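Local structure of malate oxidoreductase (Thermotoga maritima, 1VL6) at residues A[61-65]-A[66-70]; A[235-238]-A[239-243]; A[153-156]-A[157-161]. The protein probably catalyses the NAD-dependent oxidative decarboxylation of malate to pyruvate and carbon dioxide. One frame throughout, in Å; residues are numbered along the deposited sequence.

Contact 1: residues A[61-65]-A[66-70]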
ATOM      1  N   LYS A  61      14.791  20.495   8.822  1.00 62.01           N
ATOM      2  CA  LYS A  61      13.349  20.356   8.921  1.00 61.96           C
ATOM      3  C   LYS A  61      12.843  19.400   7.832  1.00 62.71           C
ATOM      4  O   LYS A  61      11.710  18.899   7.949  1.00 61.98           O
ATOM      5  CB  LYS A  61      12.607  21.738   8.894  1.00 63.24           C
ATOM      6  CG  LYS A  61      12.433  22.489  10.259  1.00 53.70           C
ATOM      7  N   THR A  62      13.666  19.099   6.815  1.00 61.35           N
ATOM      8  CA  THR A  62      13.267  18.003   5.873  1.00 62.49           C
ATOM      9  C   THR A  62      12.980  16.675   6.591  1.00 62.48           C
ATOM     10  O   THR A  62      12.133  15.900   6.152  1.00 63.21           O
ATOM     11  CB  THR A  62      14.275  17.750   4.746  1.00 63.79           C
ATOM     12  OG1 THR A  62      15.580  17.454   5.297  1.00 61.26           O
ATOM     13  CG2 THR A  62      14.412  19.010   3.853  1.00 62.77           C
ATOM     14  N   TYR A  63      13.647  16.454   7.713  1.00 63.02           N
ATOM     15  CA  TYR A  63      13.423  15.253   8.519  1.00 64.41           C
ATOM     16  C   TYR A  63      12.059  15.258   9.203  1.00 64.75           C
ATOM     17  O   TYR A  63      11.560  14.205   9.622  1.00 65.64           O
ATOM     18  CB  TYR A  63      14.524  15.046   9.595  1.00 66.25           C
ATOM     19  CG  TYR A  63      15.857  14.605   9.051  1.00 65.38           C
ATOM     20  CD1 TYR A  63      16.142  13.263   8.890  1.00 63.19           C
ATOM     21  CD2 TYR A  63      16.833  15.539   8.676  1.00 69.72           C
ATOM     22  CE1 TYR A  63      17.366  12.842   8.394  1.00 68.45           C
ATOM     23  CE2 TYR A  63      18.066  15.116   8.134  1.00 66.07           C
ATOM     24  CZ  TYR A  63      18.320  13.769   8.009  1.00 62.91           C
ATOM     25  OH  TYR A  63      19.513  13.337   7.503  1.00 63.56           O
ATOM     26  N   VAL A  64      11.461  16.434   9.324  1.00 64.86           N
ATOM     27  CA  VAL A  64      10.152  16.586   9.960  1.00 63.24           C
ATOM     28  C   VAL A  64       8.998  16.627   8.958  1.00 63.32           C
ATOM     29  O   VAL A  64       7.914  16.132   9.241  1.00 64.58           O
ATOM     30  CB  VAL A  64      10.130  17.942  10.734  1.00 65.43           C
ATOM     31  CG1 VAL A  64       8.738  18.271  11.276  1.00 68.62           C
ATOM     32  CG2 VAL A  64      11.182  17.968  11.844  1.00 60.42           C
ATOM     33  N   TYR A  65       9.234  17.254   7.810  1.00 63.86           N
ATOM     34  CA  TYR A  65       8.194  17.579   6.847  1.00 63.13           C
ATOM     35  C   TYR A  65       8.193  16.807   5.512  1.00 62.71           C
ATOM     36  O   TYR A  65       7.275  16.951   4.681  1.00 62.62           O
ATOM     37  CB  TYR A  65       8.326  19.072   6.550  1.00 61.99           C
ATOM     38  CG  TYR A  65       7.985  19.956   7.721  1.00 59.81           C
ATOM     39  CD1 TYR A  65       6.746  19.854   8.372  1.00 63.91           C
ATOM     40  CD2 TYR A  65       8.864  20.922   8.156  1.00 63.95           C
ATOM     41  CE1 TYR A  65       6.415  20.681   9.440  1.00 57.80           C
ATOM     42  CE2 TYR A  65       8.548  21.756   9.211  1.00 63.43           C
ATOM     43  CZ  TYR A  65       7.333  21.633   9.854  1.00 65.49           C
ATOM     44  OH  TYR A  65       7.055  22.475  10.906  1.00 60.46           O
ATOM     45  N   THR A  66       9.231  16.003   5.294  1.00 63.74           N
ATOM     46  CA  THR A  66       9.298  15.130   4.116  1.00 63.30           C
ATOM     47  C   THR A  66       9.573  13.707   4.528  1.00 63.00           C
ATOM     48  O   THR A  66       9.664  13.398   5.703  1.00 62.51           O
ATOM     49  CB  THR A  66      10.429  15.586   3.167  1.00 67.77           C
ATOM     50  OG1 THR A  66      11.716  15.262   3.727  1.00 61.79           O
ATOM     51  CG2 THR A  66      10.432  17.111   2.993  1.00 69.56           C
ATOM     52  N   SER A  67       9.728  12.847   3.536  1.00 63.80           N
ATOM     53  CA  SER A  67      10.052  11.464   3.756  1.00 63.83           C
ATOM     54  C   SER A  67      11.536  11.228   3.942  1.00 63.90           C
ATOM     55  O   SER A  67      11.961  10.082   4.124  1.00 63.85           O
ATOM     56  CB  SER A  67       9.609  10.660   2.544  1.00 64.08           C
ATOM     57  OG  SER A  67       8.230  10.845   2.283  1.00 71.25           O
ATOM     58  N   ARG A  68      12.340  12.286   3.885  1.00 62.61           N
ATOM     59  CA  ARG A  68      13.790  12.139   3.920  1.00 62.50           C
ATOM     60  C   ARG A  68      14.283  11.323   5.115  1.00 62.79           C
ATOM     61  O   ARG A  68      15.311  10.672   5.024  1.00 63.57           O
ATOM     62  CB  ARG A  68      14.437  13.515   3.937  1.00 60.80           C
ATOM     63  CG  ARG A  68      15.912  13.492   3.833  1.00 63.50           C
ATOM     64  CD  ARG A  68      16.457  14.635   3.062  1.00 68.11           C
ATOM     65  NE  ARG A  68      17.908  14.653   3.025  1.00 59.48           N
ATOM     66  CZ  ARG A  68      18.674  15.345   3.836  1.00 64.12           C
ATOM     67  NH1 ARG A  68      18.143  16.102   4.782  1.00 64.60           N
ATOM     68  NH2 ARG A  68      19.994  15.285   3.692  1.00 65.72           N
ATOM     69  N   TRP A  69      13.539  11.364   6.217  1.00 61.48           N
ATOM     70  CA  TRP A  69      13.895  10.666   7.451  1.00 62.52           C
ATOM     71  C   TRP A  69      13.962   9.155   7.276  1.00 62.46           C
ATOM     72  O   TRP A  69      14.519   8.435   8.115  1.00 62.34           O
ATOM     73  CB  TRP A  69      12.904  11.006   8.576  1.00 60.01           C
ATOM     74  CG  TRP A  69      11.570  10.447   8.338  1.00 63.70           C
ATOM     75  CD1 TRP A  69      10.583  11.002   7.582  1.00 64.80           C
ATOM     76  CD2 TRP A  69      11.049   9.195   8.827  1.00 62.59           C
ATOM     77  NE1 TRP A  69       9.493  10.170   7.557  1.00 70.22           N
ATOM     78  CE2 TRP A  69       9.748   9.059   8.321  1.00 65.98           C
ATOM     79  CE3 TRP A  69      11.565   8.167   9.627  1.00 66.83           C
ATOM     80  CZ2 TRP A  69       8.962   7.944   8.570  1.00 64.17           C
ATOM     81  CZ3 TRP A  69      10.791   7.078   9.891  1.00 64.38           C
ATOM     82  CH2 TRP A  69       9.498   6.969   9.365  1.00 68.25           C
ATOM     83  N   ASN A  70      13.386   8.676   6.182  1.00 61.72           N
ATOM     84  CA  ASN A  70      13.246   7.258   5.963  1.00 61.18           C
ATOM     85  C   ASN A  70      13.478   6.845   4.518  1.00 61.04           C
ATOM     86  O   ASN A  70      13.024   5.778   4.131  1.00 63.58           O
ATOM     87  CB  ASN A  70      11.855   6.852   6.446  1.00 60.02           C
ATOM     88  CG  ASN A  70      11.658   5.361   6.494  1.00 67.21           C
ATOM     89  OD1 ASN A  70      12.424   4.626   7.112  1.00 65.34           O
ATOM     90  ND2 ASN A  70      10.619   4.901   5.814  1.00 72.53           N
TER

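Contact 2: residues A[235-238]-A[239-243]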
ATOM      1  N   THR A 235      52.829 -10.046  -5.426  1.00 66.13           N
ATOM      2  CA  THR A 235      51.609 -10.309  -4.651  1.00 66.52           C
ATOM      3  C   THR A 235      50.731  -9.097  -4.417  1.00 67.25           C
ATOM      4  O   THR A 235      49.642  -9.242  -3.869  1.00 66.52           O
ATOM      5  CB  THR A 235      51.971 -10.931  -3.247  1.00 68.18           C
ATOM      6  OG1 THR A 235      52.762 -10.020  -2.460  1.00 65.48           O
ATOM      7  CG2 THR A 235      52.882 -12.159  -3.390  1.00 67.17           C
ATOM      8  N   CYS A 236      51.193  -7.914  -4.830  1.00 70.65           N
ATOM      9  CA  CYS A 236      50.481  -6.652  -4.575  1.00 73.15           C
ATOM     10  C   CYS A 236      49.962  -5.927  -5.818  1.00 73.84           C
ATOM     11  O   CYS A 236      50.660  -5.063  -6.491  1.00 71.09           O
ATOM     12  CB  CYS A 236      51.313  -5.790  -3.653  1.00 75.72           C
ATOM     13  SG  CYS A 236      51.246  -6.651  -2.052  1.00 84.32           S
ATOM     14  N   LEU A 237      48.687  -6.301  -6.053  1.00 74.26           N
ATOM     15  CA  LEU A 237      47.938  -5.986  -7.274  1.00 76.00           C
ATOM     16  C   LEU A 237      47.461  -4.538  -7.284  1.00 76.04           C
ATOM     17  O   LEU A 237      47.253  -4.005  -8.362  1.00 80.58           O
ATOM     18  CB  LEU A 237      46.765  -6.978  -7.495  1.00 75.51           C
ATOM     19  CG  LEU A 237      46.955  -8.526  -7.469  1.00 80.60           C
ATOM     20  CD1 LEU A 237      46.244  -9.175  -8.660  1.00 83.22           C
ATOM     21  CD2 LEU A 237      48.406  -9.018  -7.475  1.00 82.58           C
ATOM     22  N   ASN A 238      47.284  -3.916  -6.114  1.00 72.92           N
ATOM     23  CA  ASN A 238      47.145  -2.468  -6.018  1.00 70.45           C
ATOM     24  C   ASN A 238      47.746  -1.963  -4.736  1.00 67.12           C
ATOM     25  O   ASN A 238      48.215  -2.729  -3.921  1.00 64.18           O
ATOM     26  CB  ASN A 238      45.669  -1.983  -6.138  1.00 72.18           C
ATOM     27  CG  ASN A 238      44.661  -2.922  -5.442  1.00 78.61           C
ATOM     28  OD1 ASN A 238      44.692  -2.963  -4.111  1.00 68.68           O
ATOM     29  ND2 ASN A 238      43.837  -3.556  -6.101  1.00 95.88           N
ATOM     30  N   GLU A 239      47.730  -0.651  -4.577  1.00 65.47           N
ATOM     31  CA  GLU A 239      48.009  -0.014  -3.298  1.00 64.99           C
ATOM     32  C   GLU A 239      47.268  -0.642  -2.103  1.00 63.05           C
ATOM     33  O   GLU A 239      47.798  -0.651  -0.992  1.00 64.24           O
ATOM     34  CB  GLU A 239      47.744   1.517  -3.373  1.00 66.55           C
ATOM     35  CG  GLU A 239      46.710   1.965  -4.414  1.00 70.32           C
ATOM     36  CD  GLU A 239      46.047   3.297  -4.093  1.00 69.58           C
ATOM     37  OE1 GLU A 239      45.996   3.712  -2.914  1.00 86.54           O
ATOM     38  OE2 GLU A 239      45.533   3.928  -5.028  1.00 76.80           O
ATOM     39  N   TYR A 240      46.057  -1.154  -2.296  1.00 60.30           N
ATOM     40  CA  TYR A 240      45.277  -1.637  -1.141  1.00 59.20           C
ATOM     41  C   TYR A 240      45.795  -2.998  -0.651  1.00 60.13           C
ATOM     42  O   TYR A 240      45.709  -3.316   0.537  1.00 60.06           O
ATOM     43  CB  TYR A 240      43.757  -1.638  -1.445  1.00 56.73           C
ATOM     44  CG  TYR A 240      43.185  -0.244  -1.750  1.00 54.01           C
ATOM     45  CD1 TYR A 240      42.820   0.597  -0.720  1.00 49.66           C
ATOM     46  CD2 TYR A 240      43.065   0.248  -3.074  1.00 48.13           C
ATOM     47  CE1 TYR A 240      42.332   1.878  -0.971  1.00 55.07           C
ATOM     48  CE2 TYR A 240      42.577   1.533  -3.329  1.00 48.72           C
ATOM     49  CZ  TYR A 240      42.219   2.339  -2.253  1.00 54.79           C
ATOM     50  OH  TYR A 240      41.723   3.617  -2.394  1.00 64.57           O
ATOM     51  N   HIS A 241      46.324  -3.794  -1.561  1.00 59.72           N
ATOM     52  CA  HIS A 241      46.944  -5.052  -1.209  1.00 60.05           C
ATOM     53  C   HIS A 241      48.259  -4.771  -0.482  1.00 60.21           C
ATOM     54  O   HIS A 241      48.616  -5.419   0.488  1.00 58.86           O
ATOM     55  CB  HIS A 241      47.197  -5.871  -2.482  1.00 62.27           C
ATOM     56  CG  HIS A 241      45.964  -6.470  -3.073  1.00 62.77           C
ATOM     57  ND1 HIS A 241      46.006  -7.345  -4.138  1.00 67.89           N
ATOM     58  CD2 HIS A 241      44.660  -6.369  -2.714  1.00 64.15           C
ATOM     59  CE1 HIS A 241      44.775  -7.746  -4.414  1.00 72.15           C
ATOM     60  NE2 HIS A 241      43.941  -7.183  -3.554  1.00 63.64           N
ATOM     61  N   LEU A 242      48.987  -3.784  -0.955  1.00 60.17           N
ATOM     62  CA  LEU A 242      50.196  -3.365  -0.256  1.00 59.85           C
ATOM     63  C   LEU A 242      49.819  -2.944   1.177  1.00 60.90           C
ATOM     64  O   LEU A 242      50.473  -3.320   2.149  1.00 60.96           O
ATOM     65  CB  LEU A 242      50.872  -2.237  -1.006  1.00 54.82           C
ATOM     66  CG  LEU A 242      52.309  -1.886  -0.672  1.00 65.16           C
ATOM     67  CD1 LEU A 242      53.294  -3.002  -0.981  1.00 65.72           C
ATOM     68  CD2 LEU A 242      52.688  -0.658  -1.492  1.00 60.85           C
ATOM     69  N   GLU A 243      48.751  -2.175   1.322  1.00 60.63           N
ATOM     70  CA  GLU A 243      48.362  -1.738   2.647  1.00 61.73           C
ATOM     71  C   GLU A 243      48.114  -2.960   3.547  1.00 63.04           C
ATOM     72  O   GLU A 243      48.591  -3.014   4.705  1.00 63.38           O
ATOM     73  CB  GLU A 243      47.102  -0.906   2.567  1.00 61.29           C
ATOM     74  CG  GLU A 243      46.768  -0.174   3.849  1.00 64.80           C
ATOM     75  CD  GLU A 243      45.319   0.288   3.896  1.00 63.17           C
ATOM     76  OE1 GLU A 243      44.674   0.414   2.834  1.00 55.15           O
ATOM     77  OE2 GLU A 243      44.814   0.503   5.008  1.00 64.49           O
TER

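Contact 3: residues A[153-156]-A[157-161]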
ATOM      1  N   GLN A 153      35.054   5.959   1.139  1.00 63.35           N
ATOM      2  CA  GLN A 153      35.746   6.795   2.071  1.00 64.66           C
ATOM      3  C   GLN A 153      35.402   8.250   1.817  1.00 65.10           C
ATOM      4  O   GLN A 153      35.093   8.993   2.750  1.00 65.67           O
ATOM      5  CB  GLN A 153      37.234   6.566   1.956  1.00 64.98           C
ATOM      6  CG  GLN A 153      38.070   7.341   2.991  1.00 76.01           C
ATOM      7  CD  GLN A 153      39.271   8.037   2.344  1.00 93.84           C
ATOM      8  OE1 GLN A 153      39.124   9.068   1.631  1.00103.74           O
ATOM      9  NE2 GLN A 153      40.462   7.478   2.575  1.00 94.41           N
ATOM     10  N   ARG A 154      35.437   8.653   0.548  1.00 63.66           N
ATOM     11  CA  ARG A 154      35.203  10.049   0.222  1.00 62.64           C
ATOM     12  C   ARG A 154      33.779  10.460   0.574  1.00 62.26           C
ATOM     13  O   ARG A 154      33.567  11.515   1.159  1.00 62.46           O
ATOM     14  CB  ARG A 154      35.475  10.332  -1.245  1.00 61.41           C
ATOM     15  CG  ARG A 154      36.924  10.210  -1.655  1.00 59.14           C
ATOM     16  CD  ARG A 154      37.749  11.466  -1.545  1.00 60.53           C
ATOM     17  NE  ARG A 154      37.141  12.536  -2.324  1.00 64.65           N
ATOM     18  CZ  ARG A 154      37.314  12.707  -3.640  1.00 62.02           C
ATOM     19  NH1 ARG A 154      38.101  11.915  -4.350  1.00 65.42           N
ATOM     20  NH2 ARG A 154      36.673  13.679  -4.250  1.00 63.29           N
ATOM     21  N   LEU A 155      32.816   9.637   0.211  1.00 61.44           N
ATOM     22  CA  LEU A 155      31.431   9.994   0.408  1.00 60.96           C
ATOM     23  C   LEU A 155      31.116  10.022   1.889  1.00 61.80           C
ATOM     24  O   LEU A 155      30.415  10.932   2.374  1.00 61.72           O
ATOM     25  CB  LEU A 155      30.500   9.028  -0.338  1.00 59.59           C
ATOM     26  CG  LEU A 155      30.628   9.101  -1.868  1.00 63.35           C
ATOM     27  CD1 LEU A 155      29.828   8.002  -2.549  1.00 64.46           C
ATOM     28  CD2 LEU A 155      30.209  10.439  -2.416  1.00 56.73           C
ATOM     29  N   SER A 156      31.609   9.040   2.633  1.00 61.81           N
ATOM     30  CA  SER A 156      31.302   9.038   4.066  1.00 62.62           C
ATOM     31  C   SER A 156      31.989  10.210   4.737  1.00 62.35           C
ATOM     32  O   SER A 156      31.409  10.804   5.648  1.00 64.35           O
ATOM     33  CB  SER A 156      31.607   7.717   4.757  1.00 61.48           C
ATOM     34  OG  SER A 156      32.684   7.064   4.129  1.00 73.84           O
ATOM     35  N   GLU A 157      33.179  10.595   4.263  1.00 62.90           N
ATOM     36  CA  GLU A 157      33.880  11.762   4.816  1.00 63.62           C
ATOM     37  C   GLU A 157      33.167  13.070   4.476  1.00 64.15           C
ATOM     38  O   GLU A 157      33.085  13.975   5.314  1.00 63.44           O
ATOM     39  CB  GLU A 157      35.281  11.876   4.252  1.00 63.99           C
ATOM     40  CG  GLU A 157      36.421  11.321   5.104  1.00 75.27           C
ATOM     41  CD  GLU A 157      37.756  11.086   4.314  1.00 76.76           C
ATOM     42  OE1 GLU A 157      37.973  11.684   3.180  1.00 76.28           O
ATOM     43  OE2 GLU A 157      38.589  10.261   4.835  1.00 88.21           O
ATOM     44  N   GLU A 158      32.664  13.173   3.243  1.00 63.34           N
ATOM     45  CA  GLU A 158      32.176  14.438   2.712  1.00 63.09           C
ATOM     46  C   GLU A 158      30.668  14.657   2.815  1.00 64.96           C
ATOM     47  O   GLU A 158      30.192  15.779   2.660  1.00 67.68           O
ATOM     48  CB  GLU A 158      32.630  14.593   1.269  1.00 60.09           C
ATOM     49  CG  GLU A 158      34.138  14.699   1.134  1.00 63.14           C
ATOM     50  CD  GLU A 158      34.635  14.663  -0.296  1.00 63.69           C
ATOM     51  OE1 GLU A 158      33.852  14.961  -1.219  1.00 64.12           O
ATOM     52  OE2 GLU A 158      35.832  14.334  -0.480  1.00 71.92           O
HETATM   53  N   MSE A 159      29.897  13.603   3.035  1.00 65.25           N
HETATM   54  CA  MSE A 159      28.450  13.764   3.129  1.00 65.43           C
HETATM   55  C   MSE A 159      28.015  13.779   4.575  1.00 63.49           C
HETATM   56  O   MSE A 159      28.735  13.378   5.457  1.00 62.97           O
HETATM   57  CB  MSE A 159      27.721  12.660   2.362  1.00 67.74           C
HETATM   58  CG  MSE A 159      28.019  12.659   0.836  1.00 70.64           C
HETATM   59 SE   MSE A 159      27.002  11.289  -0.149  1.00 68.77          SE
HETATM   60  CE  MSE A 159      25.317  12.187   0.009  1.00 72.45           C
ATOM     61  N   ASN A 160      26.830  14.300   4.805  1.00 64.50           N
ATOM     62  CA  ASN A 160      26.284  14.409   6.146  1.00 66.50           C
ATOM     63  C   ASN A 160      25.069  13.568   6.323  1.00 66.53           C
ATOM     64  O   ASN A 160      24.220  13.902   7.099  1.00 69.52           O
ATOM     65  CB  ASN A 160      25.900  15.847   6.421  1.00 67.22           C
ATOM     66  CG  ASN A 160      27.086  16.687   6.745  1.00 74.67           C
ATOM     67  OD1 ASN A 160      27.457  17.569   5.977  1.00 87.54           O
ATOM     68  ND2 ASN A 160      27.731  16.385   7.855  1.00 71.10           N
ATOM     69  N   ILE A 161      24.961  12.541   5.508  1.00 64.27           N
ATOM     70  CA  ILE A 161      24.047  11.479   5.736  1.00 62.96           C
ATOM     71  C   ILE A 161      24.915  10.241   5.697  1.00 62.43           C
ATOM     72  O   ILE A 161      25.976  10.290   5.107  1.00 62.90           O
ATOM     73  CB  ILE A 161      22.965  11.407   4.660  1.00 61.75           C
ATOM     74  CG1 ILE A 161      23.553  11.340   3.226  1.00 70.17           C
ATOM     75  CG2 ILE A 161      22.081  12.532   4.789  1.00 56.96           C
ATOM     76  CD1 ILE A 161      22.489  11.088   2.108  1.00 63.86           C
TER

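Contact 1: residues A[61-65]-A[66-70]
Thr66 turns back on Thr62 with both its backbone and its side chain. Thr66 OG1 donates to Thr62 O at 2.5 Å, and Thr66 N reaches the same oxygen at 3.0 Å; the two donors come in from opposite faces of the carbonyl plane, each tilted well out of it. With chi1 at 73°, Thr66 OG1 sits between its own backbone N and carbonyl carbon, a position from which it also accepts from Arg68 N (3.0 Å, 163°). An alanine at Thr66 is likely to leave the amide of Arg68 without this acceptor and Thr62 O with a single donor, making the turn less firmly set.

Arg68 then swings its side chain back over the helix. Its NH1 gives a hydrogen bond to Thr62 OG1 (2.9 Å), which approaches the guanidinium edge slightly out of its plane, while Thr62 OG1 is also bonded to Pro59 O. The hydroxyl end of Tyr63 stands over one face of the guanidinium, off toward its rim, the two planes 52° apart, and Tyr63 CE2 comes within 3.5 Å of Arg68 NH1. Beyond, Trp69 CB rests against Tyr63 CD1 at 4.0 Å.

Further out, Arg68 NH2 is held by Glu132 O, and Arg341 makes a cation-pi contact with Tyr63. A neighbouring subunit takes up the hydroxyl of Ser67 through its Ile26 O and the indole N-H of Trp69 through its Lys23 O. Thr66 OG1 accepting from Arg68 N makes an ST turn just after helix 62-65, which leads through a 3-10 turn into strand 71-76 of the parallel sheet in the malic enzyme N-terminal region.

Contact 2: residues A[235-238]-A[239-243]
Asn238 and Leu242 close the first turn of helix 239-246, Leu242 N donating to Asn238 O at 3.2 Å and 167°, within the carbonyl plane, while His241 N adds a weak bond to the same oxygen. The Asn238 side chain does the capping: chi1 of 38° folds its amide back over the helix start, where OD1 takes His241 N at 3.1 Å, the donor tilted 31° from the amide plane, and takes Tyr240 N more weakly. The same OD1 lies in the plane of the Tyr240 ring at its edge, 3.7 Å from Tyr240 CD2.

Asn238 is thus a classic N-cap, opening a helix that follows strand 226-227 in the NAD-binding domain. His241 is covered over one face by Asn238 CG and flanked by Leu237, whose CB is 3.5 Å from His241 ND1. A weak hydrogen bond from Leu237 N to His241 ND1 links the incoming loop to the ring. The other ring nitrogen, His241 NE2, is bonded to Ile200 O, among glycines whose spacing is consistent with a Rossmann-type GxGxxG motif, so NE2 holds the imidazole, with only weak help at ND1. Cys236 SG lies against the helix backbone, 3.8 Å from Leu242 N, with Leu242 CD1 as its apolar neighbour. Glu239 pairs with Arg150 and Glu243 with Lys209.

Contact 3: residues A[153-156]-A[157-161]
Arg154 and Glu158, one helical turn apart, form the ionic part of this contact. Their side chains run side by side and point the same way, and Arg154 NE donates to Glu158 OE2 at 2.9 Å and 162°. The carboxylate oxygen lies almost in the guanidinium plane, at its edge, and is met on its syn side but well out of the carboxylate plane, with the two flat groups turned 36° against each other. Bends at the second and third side-chain torsions curl the arginine back along the helix, bringing NE rather than a terminal nitrogen to the glutamate.

Backbone hydrogen bonds continue the helix beneath. Glu157 N donates to Gln153 O (2.9 Å), Glu158 N to Arg154 O (2.8 Å), and Met159 N to Leu155 O (2.8 Å), the last at the point where the chain leaves helical geometry.

Apolar packing occupies the buried side. Leu155 and the selenomethionine Met159 lie side by side, pointing the same way, Leu155 CD2 against Met159 SE at 4.0 Å. Both lean on Val128 of helix 121-130, and reach the sheet at Leu140 and Ile138 of strand 137-140. This is the helix of a beta-alpha-beta unit, leading on to strand 163-165.

Lys343 closes the C-terminal end, donating to Ser156 O and Met159 O; its positive charge there is probably favourable to the helix dipole. With Arg154 NH1 paired to Glu122 and Glu158 OE1 to Lys129, the Arg154–Glu158 pair belongs to a chain of alternating charges that ties helix 147-158 to helix 121-130, so that the two are joined by ionic bonds as well as by their apolar faces.

Overall arrangement
Following the chain, contact 1 (61-70) comes first, contact 3 (153-161) next and contact 2 (235-243) last. Each closes a turn of its own; none encloses or crosses another. Contact 1 leads into strand 71-76 and contact 3 towards strand 163-165 of the same parallel sheet, and the two touch: Ile161 CG2 packs 3.6 Å from Arg68 NH2. Glu132 serves both, through its carbonyl oxygen to Arg68 and its carboxylate to Asn160. Contact 2 lies in the NAD-binding domain, its nearest atoms about 6 Å from contact 3. Arg150 and Phe149, earlier on helix 147-158, bridge that gap by meeting Glu239 and Tyr240.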